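Local coordinates for RagB/SusD domain protein (Flavobacterium johnsoniae, PDB 5J90) that binds chitin as a SusD homolog, probably capturing chitin chains at the outer membrane for a polysaccharide utilization system, at residues A[126-134]-A[431-440]; A[211-219]-A[500-508]. All blocks are in the same frame, centred on the assembly; numbering follows the deposited sequence.

In the fold
The two contacts share one buried polar cluster, although their segments alternate along the chain. Their centres lie about 14 Å apart. Contact 1 sits about 5 Å from the centre of the chain; contact 2 lies about 17 Å from it. Arg213 of contact 2 bridges them: its NH1 meets Glu434 OE1 of contact 1 at 2.8 Å in a salt bridge, and it also pairs with Asp132. Trp501 NE1 approaches Asp132 OD1 at 2.9 Å, a probable hydrogen bond. Contact 1 thus joins two helices of the core, and contact 2 ties the C-terminal tail to it.

Contact 1. Residues A[126-134]-A[431-440]; sequences GMHRMTDTF and EGQEAWSDYR
The axes of helices 126-134 and 432-440 cross at 45°, 10.8 Å apart at closest approach, with Asp132 nearest Ser437 by CA. Arg440 reaches across end-on and gives both terminal nitrogens to one atom, Asp132 O. NH1 lies 2.8 Å from that O and nearly in line with the carbonyl. NH2, at 2.9 Å from the same O, comes from above the carbonyl plane. One face of the guanidinium lies against Trp436, whose ring has Arg440 NE 3.3 Å above its plane. Trp436 also turns an edge to Thr133 OG1. An alanine at Arg440 removes both donors; Asp132 O and Arg466 O would probably be left without their shared partner, and Trp436 without the guanidinium lying on it. The contact is mostly buried helix packing within the largely helical SusD-like fold. Thr133 OG1 donates to Arg129 O and takes a weak bond from Gln433 NE2. The Gln433 chain bends at chi2 (67°), which turns its amide back toward Thr133; Ser57 is a further partner. Arg129 makes a long salt bridge, NH1 to Glu431 OE2 at 3.4 Å, whose hydrogen bond is weak; Gln53 bonds both side chains. Glu431 N-caps its helix, accepting from Gln433 N and Glu434 N. A water joins Asp132 OD2, Gln433 NE2 and Ser437 OG, and Tyr158 bonds Asp132 OD1. Another links His128 NE2 to Glu434 OE1, which also pairs with Arg213; His128 ND1 bonds Val124 O.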
loop_
_atom_site.group_PDB
_atom_site.type_symbol
_atom_site.label_atom_id
_atom_site.label_comp_id
_atom_site.label_asym_id
_atom_site.label_seq_id
_atom_site.Cartn_x
_atom_site.Cartn_y
_atom_site.Cartn_z
ATOM N N GLY A 126 -23.937 5.066 2.222
ATOM C CA GLY A 126 -23.410 6.405 2.023
ATOM C C GLY A 126 -21.954 6.552 2.433
ATOM O O GLY A 126 -21.157 7.205 1.738
ATOM N N MET A 127 -21.584 5.959 3.562
ATOM C CA MET A 127 -20.253 6.214 4.111
ATOM C C MET A 127 -19.110 5.390 3.507
ATOM O O MET A 127 -17.957 5.828 3.560
ATOM C CB MET A 127 -20.259 6.149 5.646
ATOM C CG MET A 127 -21.242 7.147 6.294
ATOM S SD MET A 127 -20.998 8.879 5.814
ATOM C CE MET A 127 -19.404 9.216 6.559
ATOM N N HIS A 128 -19.401 4.229 2.910
ATOM C CA HIS A 128 -18.315 3.523 2.217
ATOM C C HIS A 128 -17.780 4.382 1.071
ATOM O O HIS A 128 -16.580 4.384 0.786
ATOM C CB HIS A 128 -18.702 2.101 1.747
ATOM C CG HIS A 128 -19.419 2.056 0.425
ATOM N ND1 HIS A 128 -20.776 2.271 0.303
ATOM C CD2 HIS A 128 -18.961 1.833 -0.832
ATOM C CE1 HIS A 128 -21.125 2.173 -0.971
ATOM N NE2 HIS A 128 -20.043 1.905 -1.679
ATOM N N ARG A 129 -18.661 5.156 0.437
ATOM C CA ARG A 129 -18.240 6.088 -0.606
ATOM C C ARG A 129 -17.270 7.125 -0.042
ATOM O O ARG A 129 -16.251 7.457 -0.662
ATOM C CB ARG A 129 -19.465 6.771 -1.226
ATOM C CG ARG A 129 -20.311 5.825 -2.078
ATOM C CD ARG A 129 -21.768 6.310 -2.240
ATOM N NE ARG A 129 -21.877 7.728 -2.609
ATOM C CZ ARG A 129 -21.809 8.204 -3.851
ATOM N NH1 ARG A 129 -21.620 7.396 -4.888
ATOM N NH2 ARG A 129 -21.929 9.510 -4.073
ATOM N N MET A 130 -17.580 7.627 1.151
ATOM C CA MET A 130 -16.729 8.607 1.814
ATOM C C MET A 130 -15.324 8.069 2.075
ATOM O O MET A 130 -14.335 8.707 1.709
ATOM C CB MET A 130 -17.381 9.058 3.121
ATOM C CG MET A 130 -16.724 10.292 3.749
ATOM S SD MET A 130 -17.095 11.850 2.880
ATOM C CE MET A 130 -18.847 12.023 3.241
ATOM N N THR A 131 -15.220 6.895 2.692
ATOM C CA THR A 131 -13.885 6.363 2.937
ATOM C C THR A 131 -13.178 5.945 1.646
ATOM O O THR A 131 -11.960 6.097 1.522
ATOM C CB THR A 131 -13.862 5.232 3.990
ATOM O OG1 THR A 131 -12.518 4.756 4.145
ATOM C CG2 THR A 131 -14.722 4.055 3.563
ATOM N N ASP A 132 -13.935 5.479 0.661
ATOM C CA ASP A 132 -13.324 5.144 -0.618
ATOM C C ASP A 132 -12.748 6.365 -1.325
ATOM O O ASP A 132 -11.869 6.234 -2.176
ATOM C CB ASP A 132 -14.321 4.424 -1.517
ATOM C CG ASP A 132 -14.600 3.012 -1.062
ATOM O OD1 ASP A 132 -13.899 2.493 -0.164
ATOM O OD2 ASP A 132 -15.534 2.414 -1.630
ATOM N N THR A 133 -13.234 7.554 -0.970
ATOM C CA THR A 133 -12.755 8.799 -1.557
ATOM C C THR A 133 -11.548 9.378 -0.809
ATOM O O THR A 133 -10.576 9.788 -1.433
ATOM C CB THR A 133 -13.904 9.825 -1.626
ATOM O OG1 THR A 133 -14.925 9.310 -2.493
ATOM C CG2 THR A 133 -13.434 11.153 -2.167
ATOM N N PHE A 134 -11.602 9.376 0.525
ATOM C CA PHE A 134 -10.592 10.058 1.338
ATOM C C PHE A 134 -9.584 9.143 2.029
ATOM O O PHE A 134 -8.474 9.586 2.366
ATOM C CB PHE A 134 -11.276 10.949 2.393
ATOM C CG PHE A 134 -12.033 12.105 1.802
ATOM C CD1 PHE A 134 -11.363 13.250 1.398
ATOM C CD2 PHE A 134 -13.412 12.037 1.624
ATOM C CE1 PHE A 134 -12.049 14.304 0.822
ATOM C CE2 PHE A 134 -14.103 13.089 1.046
ATOM C CZ PHE A 134 -13.419 14.223 0.650
ATOM N N GLU A 431 -23.172 5.750 -12.639
ATOM C CA GLU A 431 -22.696 5.871 -11.253
ATOM C C GLU A 431 -21.157 5.790 -11.147
ATOM O O GLU A 431 -20.567 4.733 -10.903
ATOM C CB GLU A 431 -23.387 4.829 -10.366
ATOM C CG GLU A 431 -23.515 5.232 -8.899
ATOM C CD GLU A 431 -22.165 5.471 -8.242
ATOM O OE1 GLU A 431 -21.533 4.490 -7.784
ATOM O OE2 GLU A 431 -21.722 6.637 -8.197
ATOM N N GLY A 432 -20.518 6.935 -11.322
ATOM C CA GLY A 432 -19.077 6.979 -11.468
ATOM C C GLY A 432 -18.252 6.595 -10.255
ATOM O O GLY A 432 -17.115 6.166 -10.420
ATOM N N GLN A 433 -18.800 6.733 -9.053
ATOM C CA GLN A 433 -18.016 6.461 -7.850
ATOM C C GLN A 433 -17.593 4.993 -7.751
ATOM O O GLN A 433 -16.417 4.704 -7.536
ATOM C CB GLN A 433 -18.783 6.916 -6.604
ATOM C CG GLN A 433 -18.083 6.617 -5.275
ATOM C CD GLN A 433 -16.796 7.405 -5.062
ATOM O OE1 GLN A 433 -16.574 8.468 -5.660
ATOM N NE2 GLN A 433 -15.940 6.882 -4.195
ATOM N N GLU A 434 -18.528 4.070 -7.939
ATOM C CA GLU A 434 -18.171 2.662 -7.881
ATOM C C GLU A 434 -17.203 2.303 -9.006
ATOM O O GLU A 434 -16.269 1.540 -8.803
ATOM C CB GLU A 434 -19.424 1.794 -7.936
ATOM C CG GLU A 434 -19.144 0.299 -7.758
ATOM C CD GLU A 434 -18.388 -0.034 -6.482
ATOM O OE1 GLU A 434 -18.433 0.744 -5.505
ATOM O OE2 GLU A 434 -17.745 -1.104 -6.443
ATOM N N ALA A 435 -17.418 2.857 -10.197
ATOM C CA ALA A 435 -16.527 2.584 -11.322
ATOM C C ALA A 435 -15.105 3.067 -11.052
ATOM O O ALA A 435 -14.139 2.387 -11.409
ATOM C CB ALA A 435 -17.078 3.217 -12.615
ATOM N N TRP A 436 -14.978 4.243 -10.433
ATOM C CA TRP A 436 -13.663 4.784 -10.049
ATOM C C TRP A 436 -12.979 3.886 -9.015
ATOM O O TRP A 436 -11.776 3.612 -9.114
ATOM C CB TRP A 436 -13.811 6.223 -9.523
ATOM C CG TRP A 436 -12.549 6.877 -9.013
ATOM C CD1 TRP A 436 -11.327 6.922 -9.632
ATOM C CD2 TRP A 436 -12.407 7.606 -7.791
ATOM N NE1 TRP A 436 -10.428 7.624 -8.853
ATOM C CE2 TRP A 436 -11.071 8.060 -7.722
ATOM C CE3 TRP A 436 -13.286 7.926 -6.745
ATOM C CZ2 TRP A 436 -10.590 8.799 -6.637
ATOM C CZ3 TRP A 436 -12.812 8.669 -5.673
ATOM C CH2 TRP A 436 -11.476 9.098 -5.630
ATOM N N SER A 437 -13.732 3.418 -8.027
ATOM C CA SER A 437 -13.152 2.501 -7.044
ATOM C C SER A 437 -12.699 1.181 -7.683
ATOM O O SER A 437 -11.596 0.702 -7.419
ATOM C CB SER A 437 -14.133 2.265 -5.899
ATOM O OG SER A 437 -14.340 3.485 -5.207
ATOM N N ASP A 438 -13.539 0.601 -8.539
ATOM C CA ASP A 438 -13.175 -0.636 -9.229
ATOM C C ASP A 438 -11.975 -0.438 -10.155
ATOM O O ASP A 438 -11.124 -1.331 -10.278
ATOM C CB ASP A 438 -14.378 -1.140 -10.027
ATOM C CG ASP A 438 -14.755 -2.574 -9.714
ATOM O OD1 ASP A 438 -14.294 -3.169 -8.712
ATOM O OD2 ASP A 438 -15.545 -3.115 -10.511
ATOM N N TYR A 439 -11.880 0.726 -10.799
ATOM C CA TYR A 439 -10.757 1.020 -11.677
ATOM C C TYR A 439 -9.472 1.131 -10.866
ATOM O O TYR A 439 -8.418 0.631 -11.266
ATOM C CB TYR A 439 -10.975 2.313 -12.476
ATOM C CG TYR A 439 -9.737 2.696 -13.250
ATOM C CD1 TYR A 439 -9.450 2.114 -14.479
ATOM C CD2 TYR A 439 -8.824 3.613 -12.729
ATOM C CE1 TYR A 439 -8.300 2.448 -15.178
ATOM C CE2 TYR A 439 -7.675 3.951 -13.419
ATOM C CZ TYR A 439 -7.418 3.366 -14.643
ATOM O OH TYR A 439 -6.275 3.710 -15.339
ATOM N N ARG A 440 -9.543 1.811 -9.728
ATOM C CA ARG A 440 -8.358 1.899 -8.879
ATOM C C ARG A 440 -7.897 0.503 -8.451
ATOM O O ARG A 440 -6.706 0.178 -8.529
ATOM C CB ARG A 440 -8.625 2.808 -7.671
ATOM C CG ARG A 440 -8.644 4.299 -8.022
ATOM C CD ARG A 440 -8.973 5.174 -6.813
ATOM N NE ARG A 440 -10.381 5.052 -6.420
ATOM C CZ ARG A 440 -10.845 5.409 -5.227
ATOM N NH1 ARG A 440 -10.014 5.882 -4.303
ATOM N NH2 ARG A 440 -12.133 5.268 -4.942
HETATM O O HOH W 1 -19.201 2.971 -4.211
HETATM O O HOH W 2 -21.386 4.445 -5.113
HETATM O O HOH W 3 -16.638 3.918 -3.664
#

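Contact 2. Residues A[211-219]-A[500-508]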
loop_
_atom_site.group_PDB
_atom_site.type_symbol
_atom_site.label_atom_id
_atom_site.label_comp_id
_atom_site.label_asym_id
_atom_site.label_seq_id
_atom_site.Cartn_x
_atom_site.Cartn_y
_atom_site.Cartn_z
ATOM N N ALA A 211 -16.385 -6.558 0.295
ATOM C CA ALA A 211 -15.463 -7.682 0.373
ATOM C C ALA A 211 -14.512 -7.713 -0.826
ATOM O O ALA A 211 -13.297 -7.845 -0.666
ATOM C CB ALA A 211 -16.242 -8.983 0.491
ATOM N N MET A 212 -15.042 -7.561 -2.038
ATOM C CA MET A 212 -14.178 -7.604 -3.205
ATOM C C MET A 212 -13.232 -6.408 -3.218
ATOM O O MET A 212 -12.090 -6.522 -3.671
ATOM C CB MET A 212 -14.993 -7.678 -4.504
ATOM C CG MET A 212 -14.222 -8.308 -5.661
ATOM S SD MET A 212 -13.812 -10.057 -5.383
ATOM C CE MET A 212 -15.457 -10.774 -5.410
ATOM N N ARG A 213 -13.692 -5.265 -2.710
ATOM C CA ARG A 213 -12.834 -4.084 -2.640
ATOM C C ARG A 213 -11.511 -4.366 -1.944
ATOM O O ARG A 213 -10.480 -3.810 -2.334
ATOM C CB ARG A 213 -13.538 -2.936 -1.904
ATOM C CG ARG A 213 -12.757 -1.621 -1.947
ATOM C CD ARG A 213 -13.123 -0.794 -3.186
ATOM N NE ARG A 213 -14.411 -0.128 -2.982
ATOM C CZ ARG A 213 -15.473 -0.242 -3.774
ATOM N NH1 ARG A 213 -16.589 0.402 -3.455
ATOM N NH2 ARG A 213 -15.445 -0.982 -4.883
ATOM N N ILE A 214 -11.552 -5.200 -0.908
ATOM C CA ILE A 214 -10.373 -5.394 -0.064
ATOM C C ILE A 214 -9.574 -6.649 -0.421
ATOM O O ILE A 214 -8.691 -7.055 0.335
ATOM C CB ILE A 214 -10.738 -5.377 1.443
ATOM C CG1 ILE A 214 -11.587 -6.590 1.838
ATOM C CG2 ILE A 214 -11.452 -4.070 1.787
ATOM C CD1 ILE A 214 -11.743 -6.755 3.346
ATOM N N VAL A 215 -9.838 -7.238 -1.584
ATOM C CA VAL A 215 -9.186 -8.512 -1.910
ATOM C C VAL A 215 -7.658 -8.427 -2.060
ATOM O O VAL A 215 -6.965 -9.425 -1.828
ATOM C CB VAL A 215 -9.840 -9.176 -3.149
ATOM C CG1 VAL A 215 -9.473 -8.445 -4.431
ATOM C CG2 VAL A 215 -9.443 -10.651 -3.234
ATOM N N LYS A 216 -7.125 -7.268 -2.443
ATOM C CA LYS A 216 -5.666 -7.129 -2.565
ATOM C C LYS A 216 -4.992 -6.886 -1.223
ATOM O O LYS A 216 -3.867 -7.337 -1.009
ATOM C CB LYS A 216 -5.268 -6.034 -3.577
ATOM C CG LYS A 216 -5.865 -6.245 -4.964
ATOM C CD LYS A 216 -5.060 -5.636 -6.120
ATOM C CE LYS A 216 -4.891 -4.155 -5.981
ATOM N NZ LYS A 216 -4.290 -3.588 -7.243
ATOM N N VAL A 217 -5.649 -6.171 -0.317
ATOM C CA VAL A 217 -5.027 -5.830 0.957
ATOM C C VAL A 217 -5.268 -6.909 2.023
ATOM O O VAL A 217 -4.401 -7.174 2.858
ATOM C CB VAL A 217 -5.484 -4.422 1.448
ATOM C CG1 VAL A 217 -6.954 -4.422 1.841
ATOM C CG2 VAL A 217 -4.624 -3.946 2.613
ATOM N N LYS A 218 -6.438 -7.542 1.996
ATOM C CA LYS A 218 -6.810 -8.560 2.976
ATOM C C LYS A 218 -7.603 -9.674 2.290
ATOM O O LYS A 218 -8.814 -9.802 2.510
ATOM C CB LYS A 218 -7.698 -7.962 4.077
ATOM C CG LYS A 218 -7.013 -7.387 5.318
ATOM C CD LYS A 218 -8.074 -7.082 6.392
ATOM C CE LYS A 218 -7.527 -6.323 7.604
ATOM N NZ LYS A 218 -8.623 -6.014 8.593
ATOM N N PRO A 219 -6.942 -10.485 1.450
ATOM C CA PRO A 219 -7.693 -11.525 0.736
ATOM C C PRO A 219 -8.419 -12.512 1.647
ATOM O O PRO A 219 -9.459 -13.022 1.230
ATOM C CB PRO A 219 -6.624 -12.246 -0.099
ATOM C CG PRO A 219 -5.323 -11.867 0.524
ATOM C CD PRO A 219 -5.516 -10.475 1.077
ATOM N N TRP A 500 -5.771 2.517 2.003
ATOM C CA TRP A 500 -5.457 1.170 2.478
ATOM C C TRP A 500 -5.823 0.030 1.521
ATOM O O TRP A 500 -4.986 -0.850 1.274
ATOM C CB TRP A 500 -6.080 0.994 3.868
ATOM C CG TRP A 500 -6.192 -0.397 4.413
ATOM C CD1 TRP A 500 -5.217 -1.134 5.028
ATOM C CD2 TRP A 500 -7.378 -1.204 4.435
ATOM N NE1 TRP A 500 -5.726 -2.358 5.419
ATOM C CE2 TRP A 500 -7.050 -2.423 5.065
ATOM C CE3 TRP A 500 -8.686 -1.011 3.980
ATOM C CZ2 TRP A 500 -7.984 -3.449 5.243
ATOM C CZ3 TRP A 500 -9.609 -2.026 4.153
ATOM C CH2 TRP A 500 -9.256 -3.231 4.782
ATOM N N TRP A 501 -7.035 0.014 0.961
ATOM C CA TRP A 501 -7.379 -1.111 0.076
ATOM C C TRP A 501 -6.710 -1.021 -1.296
ATOM O O TRP A 501 -6.628 -2.022 -2.008
ATOM C CB TRP A 501 -8.900 -1.343 -0.067
ATOM C CG TRP A 501 -9.718 -0.159 -0.550
ATOM C CD1 TRP A 501 -10.590 0.571 0.211
ATOM C CD2 TRP A 501 -9.782 0.397 -1.880
ATOM N NE1 TRP A 501 -11.178 1.559 -0.549
ATOM C CE2 TRP A 501 -10.707 1.475 -1.836
ATOM C CE3 TRP A 501 -9.170 0.088 -3.101
ATOM C CZ2 TRP A 501 -11.010 2.257 -2.961
ATOM C CZ3 TRP A 501 -9.474 0.866 -4.218
ATOM C CH2 TRP A 501 -10.384 1.944 -4.137
ATOM N N ASP A 502 -6.222 0.163 -1.660
ATOM C CA ASP A 502 -5.656 0.414 -2.987
ATOM C C ASP A 502 -4.163 0.113 -3.009
ATOM O O ASP A 502 -3.355 0.903 -3.490
ATOM C CB ASP A 502 -5.931 1.880 -3.378
ATOM C CG ASP A 502 -5.640 2.184 -4.836
ATOM O OD1 ASP A 502 -5.628 1.236 -5.651
ATOM O OD2 ASP A 502 -5.447 3.388 -5.149
ATOM N N VAL A 503 -3.799 -1.051 -2.492
ATOM C CA VAL A 503 -2.391 -1.406 -2.357
ATOM C C VAL A 503 -1.747 -1.620 -3.726
ATOM O O VAL A 503 -2.384 -2.111 -4.668
ATOM C CB VAL A 503 -2.241 -2.652 -1.446
ATOM C CG1 VAL A 503 -2.984 -3.816 -2.013
ATOM C CG2 VAL A 503 -0.772 -2.999 -1.211
ATOM N N ASN A 504 -0.484 -1.223 -3.852
ATOM C CA ASN A 504 0.256 -1.523 -5.073
ATOM C C ASN A 504 0.638 -3.001 -5.132
ATOM O O ASN A 504 1.717 -3.410 -4.683
ATOM C CB ASN A 504 1.510 -0.661 -5.197
ATOM C CG ASN A 504 2.203 -0.877 -6.508
ATOM O OD1 ASN A 504 1.585 -0.764 -7.561
ATOM N ND2 ASN A 504 3.475 -1.225 -6.465
ATOM N N ALA A 505 -0.264 -3.798 -5.685
ATOM C CA ALA A 505 -0.151 -5.255 -5.697
ATOM C C ALA A 505 -0.912 -5.735 -6.918
ATOM O O ALA A 505 -1.771 -5.023 -7.441
ATOM C CB ALA A 505 -0.765 -5.851 -4.433
ATOM N N PRO A 506 -0.607 -6.946 -7.395
ATOM C CA PRO A 506 -1.309 -7.438 -8.586
ATOM C C PRO A 506 -2.733 -7.907 -8.265
ATOM O O PRO A 506 -3.097 -8.074 -7.096
ATOM C CB PRO A 506 -0.433 -8.615 -9.029
ATOM C CG PRO A 506 0.157 -9.137 -7.755
ATOM C CD PRO A 506 0.416 -7.894 -6.907
ATOM N N ASN A 507 -3.527 -8.140 -9.305
ATOM C CA ASN A 507 -4.912 -8.556 -9.107
ATOM C C ASN A 507 -5.058 -9.973 -8.569
ATOM O O ASN A 507 -6.069 -10.292 -7.951
ATOM C CB ASN A 507 -5.714 -8.429 -10.411
ATOM C CG ASN A 507 -6.031 -6.997 -10.761
ATOM O OD1 ASN A 507 -6.294 -6.175 -9.879
ATOM N ND2 ASN A 507 -5.994 -6.677 -12.046
ATOM N N PHE A 508 -4.050 -10.816 -8.799
ATOM C CA PHE A 508 -4.100 -12.208 -8.357
ATOM C C PHE A 508 -2.797 -12.603 -7.704
ATOM O O PHE A 508 -1.770 -11.962 -7.939
ATOM C CB PHE A 508 -4.374 -13.147 -9.539
ATOM C CG PHE A 508 -5.708 -12.918 -10.193
ATOM C CD1 PHE A 508 -5.821 -12.093 -11.297
ATOM C CD2 PHE A 508 -6.846 -13.529 -9.697
ATOM C CE1 PHE A 508 -7.051 -11.874 -11.889
ATOM C CE2 PHE A 508 -8.083 -13.315 -10.297
ATOM C CZ PHE A 508 -8.177 -12.480 -11.388
ATOM O OXT PHE A 508 -2.756 -13.582 -6.949
HETATM O O HOH W 4 -7.823 -4.499 -2.002
HETATM O O HOH W 5 -4.568 -3.887 -10.217
HETATM O O HOH W 6 -4.531 -1.054 -6.443
#
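Arg213, at the end of helix 196-213, lays its aliphatic part over Trp501 of the C-terminal tail. Its CG stands 3.5 Å from the centroid of the Trp501 five-membered ring, in a CH-pi contact close to the ring normal. That CG is anti to the backbone N (chi1 -173°). The bend at chi2 (89°) sets CD over the centre of the indole; the bend at chi3 then turns NE on. Val217 CG2 makes a second CH-pi contact, 3.7 Å from the centroid of the Trp500 five-membered ring. Apolar packing continues around that indole. Ile214 CG2 meets Trp500 CZ3 at 3.6 Å, and the Lys218 chain passes its edge. Away from the indole, Val503 CG1 packs on Lys216 CB at 3.5 Å.

The polar part centres on Lys216. Its NZ donates to Ala505 O at 2.9 Å; Arg441 O and two waters also lie within bonding reach, more acceptors than its three hydrogens. One water lies between NZ and Asn507 OD1, the other near both Asp502 OD1 and Val503 O. A further water joins Arg213 O, Lys216 N and Trp501 O. Asn507 itself is held by Glu414. Nearby, Val503 packs on Val503 of the second subunit, so the tail also belongs to the dimer interface. The ammonium charge is likely to be balanced by carbonyl and water dipoles, with some help from the Asp502 carboxylate, which also serves Arg466, while the indoles pack against carbon.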